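Side-chain contacts in RNA-dependent RNA polymerase (Toscana virus, PDB 6QW0), which probably cuts short capped leaders from host messenger RNAs with its manganese-binding N-terminal cap-snatching endonuclease, supplying primers for viral transcription: residues S61-F66 with I189-R194; D80-H85 with I168-N173; H85-T90 with V127-T132. All coordinates share one frame; numbering follows the deposited sequence.

Contact 1 of 3, residues S61-F66 with I189-R194; sequences STIQPF and IVFRFR. With SO4 (sulfate ion), chain E.
Arg192 reaches out from its helix and crosses Thr62 at about a right angle, the edge of its guanidinium turned to the threonine hydroxyl, while its methylenes run past Ile63 in the opposite direction. A bend at chi3 (62°) in an otherwise extended aliphatic stem swings NH1 up to the threonine. NH1 donates to Thr62 OG1 over 3.0 Å, with the hydroxyl close to the guanidinium plane, and makes a second, weak bond to Thr62 O at 3.2 Å. That hydroxyl is also hydrogen-bonded to Glu188 OE2, one turn back on the helix, so a single small side chain links arginine and glutamate. Thr62 O has another donor in Gln64 NE2, 3.1 Å away and well above the carbonyl plane. A water that accepts from Arg192 NH2 at 3.1 Å and from Gln64 N continues the polar network along the loop. Beside it the chemistry turns apolar: Ile63 sends CD1 to the edge of the Phe191 ring, 3.7 Å from CE1, the two side chains crossing at about a right angle. An arginine suits this place because its several N-H groups can serve different elements at once. NE donates weakly to Thr82 O at the end of helix 77-82, and Ile63 touches both Phe81 and Ile49, so helix 183-203 is joined here to the short helix and to the loop leading from strand 46-49 into strand 66-68.

Contact 2 of 3, residues D80-H85 with I168-N173; sequences DFTFGH and IAVHFN. With SO4 (sulfate ion), chain F.
The carbonyl oxygen of Phe81, just ahead of the Thr82 and Phe83 that press on strand 163-171, is gripped twice: Gly84 N reaches it over 3.2 Å as the helix runs out, and Arg192 NH2 bonds it from helix 183-203. Thr82 keeps its own polar end occupied in the same helix, OG1 being hydrogen-bonded to Lys78 O. In this rotamer (chi1 -66°) OG1 lies beside the backbone N and CG2 anti to it, which turns the methyl to the Phe83 ring and the strand. It stands 3.6 Å above the plane of that ring, over its centre, as a CH-pi contact between neighbours in sequence, and also reaches Val170 CG1 at 4.1 Å. On the other face of the ring lies Phe129, nearly parallel and offset, so the phenyl is held between a methyl and a second ring. The rim of Phe83 points at the strand: Phe83 CE1 meets Ile168 CG2 at 3.7 Å, with the methyl near the ring plane, while Phe83 CZ touches Val170 CG1 obliquely at 3.9 Å. Val170 can serve both neighbours because chi1 (64°) sets CG1 between its backbone N and carbonyl carbon, facing the helix end. Ile168 and Val170, two apart on the strand, both point toward the helix; Ala169 faces the other way, where its small methyl lies against Ala143 of helix 136-157. Contact across the segments is wholly apolar and depends on shape: beta-branched residues suited to a strand seat a flat ring, while nearby polar groups are satisfied within the helix and turn or by Arg192.

Contact 3 of 3, residues H85-T90 with V127-T132; sequences HLADTT and VEFTTT. With MN3 (manganese (III) ion), chain C; SO4 (sulfate ion), chain G.
Phe129 plays two unlike parts at once: its ring packs against the loop at Ala87, while its carbonyl oxygen binds a manganese(III) ion at 2.3 Å. The ring is met at its edge, where Ala87 CB lies near the plane and 3.8 Å from CE2; Leu86 CB approaches CZ more obliquely at 4.1 Å. A methyl group is small enough to let the loop come this close to the metal-bearing strand. Leu86 CG stands over the centre of the neighbouring His85 ring, and the leucine side chain also touches Ile168. Glu128 points to the other side of the strand, and a bend at chi2 (64°) brings OE2 to within 2.2 Å of the same ion. Two waters, His79 and Asp114 bring the ligands to six. Farther along, a sulfate, probably from the crystallisation liquor, accepts from Thr130 OG1 through O3 at 2.7 Å and from Thr131 OG1 through O1 at 2.8 Å. One of the metal-bound waters donates to O3 as well, so the anion sits in the second shell of the manganese. A histidine, an aspartate, a glutamate on a central strand and the carbonyl that follows it together form the metal site characteristic of His-containing cap-snatching endonucleases with the PD-(D/E)XK fold.

In the fold
Contacts 2 and 3 share His85 and reach adjacent parallel strands of the central sheet, 163-171 and 124-131, with their centres about 7 Å apart. Contact 2 is buried and apolar throughout. Contact 3 is nearest the centre of the chain yet only partly buried, since its loop residue Leu86 is exposed, and it combines apolar packing with metal and anion binding. Contact 1 lies farther out but is also buried, and joins loop to helix mainly through arginine hydrogen bonds. The short helix 77-82 relates all three: it lies between helix 183-203 and the sheet, leads into the loop of contact 3, and through His79 supplies a ligand to the metal there.

Contact 1 of 3, residues S61-F66 with I189-R194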
loop_
_atom_site.group_PDB
_atom_site.type_symbol
_atom_site.label_atom_id
_atom_site.label_comp_id
_atom_site.label_asym_id
_atom_site.label_seq_id
_atom_site.Cartn_x
_atom_site.Cartn_y
_atom_site.Cartn_z
ATOM N N SER A 61 11.480 -12.263 -3.760
ATOM C CA SER A 61 11.243 -13.468 -2.976
ATOM C C SER A 61 9.848 -13.504 -2.372
ATOM O O SER A 61 9.398 -14.579 -1.962
ATOM C CB SER A 61 12.272 -13.588 -1.856
ATOM O OG SER A 61 12.199 -12.465 -0.998
ATOM N N THR A 62 9.138 -12.374 -2.324
ATOM C CA THR A 62 7.769 -12.414 -1.817
ATOM C C THR A 62 6.747 -12.851 -2.855
ATOM O O THR A 62 5.570 -12.979 -2.515
ATOM C CB THR A 62 7.332 -11.047 -1.274
ATOM O OG1 THR A 62 7.284 -10.092 -2.349
ATOM C CG2 THR A 62 8.265 -10.560 -0.177
ATOM N N ILE A 63 7.144 -13.074 -4.106
ATOM C CA ILE A 63 6.183 -13.381 -5.161
ATOM C C ILE A 63 5.796 -14.851 -5.078
ATOM O O ILE A 63 6.662 -15.729 -4.997
ATOM C CB ILE A 63 6.775 -13.043 -6.541
ATOM C CG1 ILE A 63 7.055 -11.536 -6.634
ATOM C CG2 ILE A 63 5.833 -13.493 -7.649
ATOM C CD1 ILE A 63 8.025 -11.190 -7.760
ATOM N N GLN A 64 4.514 -15.120 -5.140
ATOM C CA GLN A 64 3.950 -16.460 -5.141
ATOM C C GLN A 64 3.817 -16.980 -6.572
ATOM O O GLN A 64 3.619 -16.198 -7.510
ATOM C CB GLN A 64 2.586 -16.455 -4.460
ATOM C CG GLN A 64 2.639 -15.980 -3.010
ATOM C CD GLN A 64 3.740 -16.655 -2.216
ATOM O OE1 GLN A 64 3.698 -17.865 -1.983
ATOM N NE2 GLN A 64 4.740 -15.881 -1.804
ATOM N N PRO A 65 3.901 -18.300 -6.764
ATOM C CA PRO A 65 3.978 -18.841 -8.136
ATOM C C PRO A 65 2.685 -18.814 -8.927
ATOM O O PRO A 65 2.756 -18.895 -10.159
ATOM C CB PRO A 65 4.449 -20.280 -7.920
ATOM C CG PRO A 65 4.105 -20.589 -6.493
ATOM C CD PRO A 65 4.320 -19.297 -5.767
ATOM N N PHE A 66 1.510 -18.737 -8.300
ATOM C CA PHE A 66 0.263 -18.902 -9.040
ATOM C C PHE A 66 -0.746 -17.827 -8.670
ATOM O O PHE A 66 -0.975 -17.564 -7.485
ATOM C CB PHE A 66 -0.338 -20.283 -8.785
ATOM C CG PHE A 66 0.529 -21.388 -9.262
ATOM C CD1 PHE A 66 0.594 -21.697 -10.607
ATOM C CD2 PHE A 66 1.320 -22.089 -8.373
ATOM C CE1 PHE A 66 1.415 -22.711 -11.054
ATOM C CE2 PHE A 66 2.147 -23.097 -8.812
ATOM C CZ PHE A 66 2.198 -23.409 -10.153
ATOM N N ILE A 189 9.061 -3.522 -3.479
ATOM C CA ILE A 189 7.929 -2.808 -4.055
ATOM C C ILE A 189 8.174 -2.505 -5.532
ATOM O O ILE A 189 7.324 -2.774 -6.389
ATOM C CB ILE A 189 7.649 -1.528 -3.245
ATOM C CG1 ILE A 189 7.134 -1.910 -1.846
ATOM C CG2 ILE A 189 6.654 -0.631 -3.972
ATOM C CD1 ILE A 189 7.422 -0.853 -0.774
ATOM N N VAL A 190 9.335 -1.926 -5.848
ATOM C CA VAL A 190 9.634 -1.574 -7.235
ATOM C C VAL A 190 9.723 -2.826 -8.107
ATOM O O VAL A 190 9.169 -2.863 -9.210
ATOM C CB VAL A 190 10.922 -0.736 -7.309
ATOM C CG1 VAL A 190 11.298 -0.461 -8.771
ATOM C CG2 VAL A 190 10.753 0.582 -6.562
ATOM N N PHE A 191 10.391 -3.867 -7.619
ATOM C CA PHE A 191 10.496 -5.110 -8.390
ATOM C C PHE A 191 9.116 -5.680 -8.728
ATOM O O PHE A 191 8.855 -6.091 -9.865
ATOM C CB PHE A 191 11.330 -6.121 -7.605
ATOM C CG PHE A 191 11.684 -7.358 -8.383
ATOM C CD1 PHE A 191 10.831 -8.453 -8.388
ATOM C CD2 PHE A 191 12.869 -7.434 -9.097
ATOM C CE1 PHE A 191 11.145 -9.603 -9.090
ATOM C CE2 PHE A 191 13.193 -8.587 -9.806
ATOM C CZ PHE A 191 12.337 -9.668 -9.802
ATOM N N ARG A 192 8.216 -5.729 -7.742
ATOM C CA ARG A 192 6.873 -6.243 -7.988
ATOM C C ARG A 192 6.091 -5.340 -8.939
ATOM O O ARG A 192 5.298 -5.835 -9.753
ATOM C CB ARG A 192 6.118 -6.397 -6.655
ATOM C CG ARG A 192 6.697 -7.482 -5.740
ATOM C CD ARG A 192 5.869 -7.634 -4.427
ATOM N NE ARG A 192 4.490 -8.037 -4.689
ATOM C CZ ARG A 192 3.987 -9.243 -4.432
ATOM N NH1 ARG A 192 4.745 -10.189 -3.884
ATOM N NH2 ARG A 192 2.725 -9.506 -4.732
ATOM N N PHE A 193 6.283 -4.014 -8.836
ATOM C CA PHE A 193 5.605 -3.080 -9.734
ATOM C C PHE A 193 6.056 -3.294 -11.172
ATOM O O PHE A 193 5.226 -3.333 -12.088
ATOM C CB PHE A 193 5.865 -1.631 -9.290
ATOM C CG PHE A 193 5.192 -0.582 -10.139
ATOM C CD1 PHE A 193 3.821 -0.613 -10.371
ATOM C CD2 PHE A 193 5.930 0.474 -10.668
ATOM C CE1 PHE A 193 3.203 0.368 -11.132
ATOM C CE2 PHE A 193 5.312 1.466 -11.426
ATOM C CZ PHE A 193 3.956 1.416 -11.658
ATOM N N ARG A 194 7.362 -3.455 -11.380
ATOM C CA ARG A 194 7.873 -3.650 -12.734
ATOM C C ARG A 194 7.307 -4.921 -13.347
ATOM O O ARG A 194 6.907 -4.936 -14.519
ATOM C CB ARG A 194 9.395 -3.698 -12.715
ATOM C CG ARG A 194 10.044 -2.369 -12.348
ATOM C CD ARG A 194 11.545 -2.525 -12.302
ATOM N NE ARG A 194 12.225 -1.251 -12.113
ATOM C CZ ARG A 194 13.545 -1.108 -12.142
ATOM N NH1 ARG A 194 14.328 -2.165 -12.352
ATOM N NH2 ARG A 194 14.083 0.089 -11.958
HETATM S S SO4 E . 17.611 0.263 -10.573
HETATM O O1 SO4 E . 18.818 -0.531 -10.397
HETATM O O2 SO4 E . 17.014 -0.019 -11.875
HETATM O O3 SO4 E . 17.951 1.683 -10.478
HETATM O O4 SO4 E . 16.675 -0.095 -9.518
HETATM O O HOH W 1 2.625 -12.644 -4.877
#

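Contact 2 of 3, residues D80-H85 with I168-N173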
loop_
_atom_site.group_PDB
_atom_site.type_symbol
_atom_site.label_atom_id
_atom_site.label_comp_id
_atom_site.label_asym_id
_atom_site.label_seq_id
_atom_site.Cartn_x
_atom_site.Cartn_y
_atom_site.Cartn_z
ATOM N N ASP A 80 -2.776 -3.954 -6.943
ATOM C CA ASP A 80 -2.933 -5.026 -5.970
ATOM C C ASP A 80 -1.734 -5.965 -5.972
ATOM O O ASP A 80 -1.283 -6.395 -4.909
ATOM C CB ASP A 80 -4.231 -5.784 -6.247
ATOM C CG ASP A 80 -5.455 -4.975 -5.866
ATOM O OD1 ASP A 80 -5.287 -3.884 -5.275
ATOM O OD2 ASP A 80 -6.582 -5.425 -6.154
ATOM N N PHE A 81 -1.184 -6.273 -7.148
ATOM C CA PHE A 81 -0.009 -7.143 -7.188
ATOM C C PHE A 81 1.208 -6.461 -6.579
ATOM O O PHE A 81 1.964 -7.088 -5.827
ATOM C CB PHE A 81 0.283 -7.589 -8.625
ATOM C CG PHE A 81 1.411 -8.590 -8.740
ATOM C CD1 PHE A 81 2.718 -8.167 -8.915
ATOM C CD2 PHE A 81 1.159 -9.954 -8.685
ATOM C CE1 PHE A 81 3.761 -9.075 -9.021
ATOM C CE2 PHE A 81 2.202 -10.871 -8.790
ATOM C CZ PHE A 81 3.503 -10.426 -8.956
ATOM N N THR A 82 1.420 -5.182 -6.895
ATOM C CA THR A 82 2.608 -4.492 -6.403
ATOM C C THR A 82 2.715 -4.582 -4.887
ATOM O O THR A 82 3.790 -4.861 -4.347
ATOM C CB THR A 82 2.575 -3.026 -6.836
ATOM O OG1 THR A 82 2.685 -2.953 -8.262
ATOM C CG2 THR A 82 3.707 -2.248 -6.183
ATOM N N PHE A 83 1.602 -4.366 -4.189
ATOM C CA PHE A 83 1.620 -4.235 -2.740
ATOM C C PHE A 83 1.115 -5.488 -2.039
ATOM O O PHE A 83 0.918 -5.470 -0.817
ATOM C CB PHE A 83 0.810 -2.998 -2.334
ATOM C CG PHE A 83 1.381 -1.716 -2.883
ATOM C CD1 PHE A 83 2.462 -1.115 -2.267
ATOM C CD2 PHE A 83 0.850 -1.131 -4.023
ATOM C CE1 PHE A 83 3.019 0.063 -2.775
ATOM C CE2 PHE A 83 1.400 0.054 -4.537
ATOM C CZ PHE A 83 2.475 0.648 -3.904
ATOM N N GLY A 84 0.977 -6.592 -2.778
ATOM C CA GLY A 84 0.382 -7.809 -2.248
ATOM C C GLY A 84 1.134 -8.427 -1.092
ATOM O O GLY A 84 0.539 -9.180 -0.312
ATOM N N HIS A 85 2.435 -8.174 -0.985
ATOM C CA HIS A 85 3.220 -8.689 0.127
ATOM C C HIS A 85 3.002 -7.896 1.407
ATOM O O HIS A 85 3.409 -8.349 2.482
ATOM C CB HIS A 85 4.713 -8.684 -0.228
ATOM C CG HIS A 85 5.271 -7.320 -0.480
ATOM N ND1 HIS A 85 4.718 -6.448 -1.394
ATOM C CD2 HIS A 85 6.327 -6.672 0.065
ATOM C CE1 HIS A 85 5.413 -5.326 -1.406
ATOM N NE2 HIS A 85 6.395 -5.435 -0.529
ATOM N N ILE A 168 2.503 5.073 0.405
ATOM C CA ILE A 168 3.562 4.524 -0.447
ATOM C C ILE A 168 3.156 4.742 -1.901
ATOM O O ILE A 168 2.145 4.184 -2.349
ATOM C CB ILE A 168 3.818 3.024 -0.198
ATOM C CG1 ILE A 168 3.976 2.730 1.296
ATOM C CG2 ILE A 168 5.060 2.579 -0.952
ATOM C CD1 ILE A 168 4.114 1.234 1.605
ATOM N N ALA A 169 3.953 5.522 -2.641
ATOM C CA ALA A 169 3.738 5.757 -4.072
ATOM C C ALA A 169 4.911 5.179 -4.859
ATOM O O ALA A 169 6.051 5.615 -4.674
ATOM C CB ALA A 169 3.602 7.253 -4.370
ATOM N N VAL A 170 4.643 4.195 -5.742
ATOM C CA VAL A 170 5.712 3.528 -6.484
ATOM C C VAL A 170 5.787 4.084 -7.900
ATOM O O VAL A 170 4.764 4.417 -8.510
ATOM C CB VAL A 170 5.512 1.995 -6.501
ATOM C CG1 VAL A 170 4.243 1.630 -7.244
ATOM C CG2 VAL A 170 6.731 1.299 -7.114
ATOM N N HIS A 171 7.011 4.215 -8.411
ATOM C CA HIS A 171 7.270 4.458 -9.824
ATOM C C HIS A 171 8.340 3.471 -10.288
ATOM O O HIS A 171 8.874 2.682 -9.505
ATOM C CB HIS A 171 7.664 5.923 -10.077
ATOM C CG HIS A 171 8.897 6.363 -9.353
ATOM N ND1 HIS A 171 10.136 6.420 -9.959
ATOM C CD2 HIS A 171 9.082 6.783 -8.076
ATOM C CE1 HIS A 171 11.032 6.842 -9.084
ATOM N NE2 HIS A 171 10.418 7.072 -7.935
ATOM N N PHE A 172 8.662 3.509 -11.588
ATOM C CA PHE A 172 9.542 2.491 -12.150
ATOM C C PHE A 172 10.911 2.473 -11.480
ATOM O O PHE A 172 11.554 1.417 -11.411
ATOM C CB PHE A 172 9.690 2.712 -13.658
ATOM C CG PHE A 172 10.372 1.567 -14.370
ATOM C CD1 PHE A 172 9.627 0.505 -14.856
ATOM C CD2 PHE A 172 11.752 1.552 -14.538
ATOM C CE1 PHE A 172 10.243 -0.557 -15.508
ATOM C CE2 PHE A 172 12.380 0.491 -15.189
ATOM C CZ PHE A 172 11.619 -0.566 -15.666
ATOM N N ASN A 173 11.369 3.616 -10.959
ATOM C CA ASN A 173 12.716 3.714 -10.411
ATOM C C ASN A 173 12.741 4.035 -8.919
ATOM O O ASN A 173 13.778 4.440 -8.405
ATOM C CB ASN A 173 13.522 4.763 -11.181
ATOM C CG ASN A 173 13.823 4.330 -12.601
ATOM O OD1 ASN A 173 14.380 3.263 -12.822
ATOM N ND2 ASN A 173 13.437 5.152 -13.564
HETATM S S SO4 F . 13.305 9.478 -12.399
HETATM O O1 SO4 F . 12.565 8.270 -12.756
HETATM O O2 SO4 F . 14.368 9.133 -11.458
HETATM O O3 SO4 F . 12.401 10.439 -11.781
HETATM O O4 SO4 F . 13.879 10.060 -13.611
#

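Contact 3 of 3, residues H85-T90 with V127-T132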
loop_
_atom_site.group_PDB
_atom_site.type_symbol
_atom_site.label_atom_id
_atom_site.label_comp_id
_atom_site.label_asym_id
_atom_site.label_seq_id
_atom_site.Cartn_x
_atom_site.Cartn_y
_atom_site.Cartn_z
ATOM N N HIS A 85 2.435 -8.174 -0.985
ATOM C CA HIS A 85 3.220 -8.689 0.127
ATOM C C HIS A 85 3.002 -7.896 1.407
ATOM O O HIS A 85 3.409 -8.349 2.482
ATOM C CB HIS A 85 4.713 -8.684 -0.228
ATOM C CG HIS A 85 5.271 -7.320 -0.480
ATOM N ND1 HIS A 85 4.718 -6.448 -1.394
ATOM C CD2 HIS A 85 6.327 -6.672 0.065
ATOM C CE1 HIS A 85 5.413 -5.326 -1.406
ATOM N NE2 HIS A 85 6.395 -5.435 -0.529
ATOM N N LEU A 86 2.385 -6.725 1.311
ATOM C CA LEU A 86 2.126 -5.874 2.467
ATOM C C LEU A 86 0.689 -5.960 2.931
ATOM O O LEU A 86 0.417 -5.856 4.132
ATOM C CB LEU A 86 2.451 -4.415 2.140
ATOM C CG LEU A 86 3.888 -4.152 1.706
ATOM C CD1 LEU A 86 4.034 -2.691 1.346
ATOM C CD2 LEU A 86 4.860 -4.542 2.802
ATOM N N ALA A 87 -0.243 -6.124 2.002
ATOM C CA ALA A 87 -1.645 -6.190 2.373
ATOM C C ALA A 87 -2.417 -6.850 1.249
ATOM O O ALA A 87 -2.165 -6.582 0.072
ATOM C CB ALA A 87 -2.223 -4.801 2.655
ATOM N N ASP A 88 -3.351 -7.712 1.619
ATOM C CA ASP A 88 -4.326 -8.165 0.650
ATOM C C ASP A 88 -5.315 -7.038 0.362
ATOM O O ASP A 88 -5.436 -6.071 1.124
ATOM C CB ASP A 88 -5.051 -9.408 1.166
ATOM C CG ASP A 88 -4.118 -10.593 1.343
ATOM O OD1 ASP A 88 -3.067 -10.627 0.667
ATOM O OD2 ASP A 88 -4.429 -11.483 2.164
ATOM N N THR A 89 -6.006 -7.157 -0.767
ATOM C CA THR A 89 -7.044 -6.197 -1.114
ATOM C C THR A 89 -8.102 -6.151 -0.015
ATOM O O THR A 89 -8.431 -7.167 0.603
ATOM C CB THR A 89 -7.678 -6.572 -2.453
ATOM O OG1 THR A 89 -6.643 -6.868 -3.399
ATOM C CG2 THR A 89 -8.529 -5.426 -2.985
ATOM N N THR A 90 -8.633 -4.954 0.237
ATOM C CA THR A 90 -9.566 -4.775 1.339
ATOM C C THR A 90 -10.717 -3.870 0.931
ATOM O O THR A 90 -10.608 -3.057 0.009
ATOM C CB THR A 90 -8.885 -4.182 2.576
ATOM O OG1 THR A 90 -9.770 -4.298 3.696
ATOM C CG2 THR A 90 -8.553 -2.700 2.350
ATOM N N VAL A 127 -2.908 3.537 6.015
ATOM C CA VAL A 127 -1.873 3.367 4.994
ATOM C C VAL A 127 -2.545 3.317 3.628
ATOM O O VAL A 127 -3.520 2.585 3.440
ATOM C CB VAL A 127 -1.028 2.098 5.224
ATOM C CG1 VAL A 127 0.114 2.043 4.214
ATOM C CG2 VAL A 127 -0.470 2.058 6.643
ATOM N N GLU A 128 -2.034 4.100 2.677
ATOM C CA GLU A 128 -2.586 4.097 1.329
ATOM C C GLU A 128 -1.468 3.851 0.332
ATOM O O GLU A 128 -0.400 4.471 0.430
ATOM C CB GLU A 128 -3.312 5.404 1.006
ATOM C CG GLU A 128 -3.847 5.466 -0.413
ATOM C CD GLU A 128 -4.920 4.423 -0.721
ATOM O OE1 GLU A 128 -5.570 3.871 0.194
ATOM O OE2 GLU A 128 -5.124 4.157 -1.913
ATOM N N PHE A 129 -1.723 2.935 -0.609
ATOM C CA PHE A 129 -0.794 2.576 -1.676
ATOM C C PHE A 129 -1.225 3.235 -2.980
ATOM O O PHE A 129 -2.416 3.386 -3.252
ATOM C CB PHE A 129 -0.753 1.057 -1.919
ATOM C CG PHE A 129 -0.605 0.200 -0.683
ATOM C CD1 PHE A 129 0.336 0.472 0.296
ATOM C CD2 PHE A 129 -1.388 -0.939 -0.552
ATOM C CE1 PHE A 129 0.453 -0.363 1.415
ATOM C CE2 PHE A 129 -1.269 -1.770 0.558
ATOM C CZ PHE A 129 -0.351 -1.478 1.534
ATOM N N THR A 130 -0.255 3.584 -3.819
ATOM C CA THR A 130 -0.613 4.112 -5.127
ATOM C C THR A 130 0.563 3.886 -6.069
ATOM O O THR A 130 1.669 3.550 -5.637
ATOM C CB THR A 130 -1.029 5.595 -5.037
ATOM O OG1 THR A 130 -1.620 6.032 -6.273
ATOM C CG2 THR A 130 0.153 6.476 -4.696
ATOM N N THR A 131 0.283 3.981 -7.368
ATOM C CA THR A 131 1.280 3.750 -8.410
ATOM C C THR A 131 1.270 4.926 -9.376
ATOM O O THR A 131 0.337 5.732 -9.396
ATOM C CB THR A 131 1.002 2.463 -9.200
ATOM O OG1 THR A 131 -0.189 2.644 -9.980
ATOM C CG2 THR A 131 0.803 1.271 -8.271
ATOM N N THR A 132 2.312 5.001 -10.201
ATOM C CA THR A 132 2.331 5.947 -11.307
ATOM C C THR A 132 3.144 5.343 -12.439
ATOM O O THR A 132 4.119 4.632 -12.196
ATOM C CB THR A 132 2.922 7.309 -10.915
ATOM O OG1 THR A 132 2.892 8.173 -12.057
ATOM C CG2 THR A 132 4.361 7.175 -10.436
HETATM MN MN MN3 C . -4.435 2.363 -3.069
HETATM S S SO4 G . -3.459 3.576 -8.304
HETATM O O1 SO4 G . -2.466 2.513 -8.379
HETATM O O2 SO4 G . -4.775 2.997 -8.544
HETATM O O3 SO4 G . -3.444 4.229 -6.991
HETATM O O4 SO4 G . -3.163 4.561 -9.338
HETATM O O HOH W 2 -6.651 1.792 -3.671
HETATM O O HOH W 3 -5.111 3.545 -4.996
#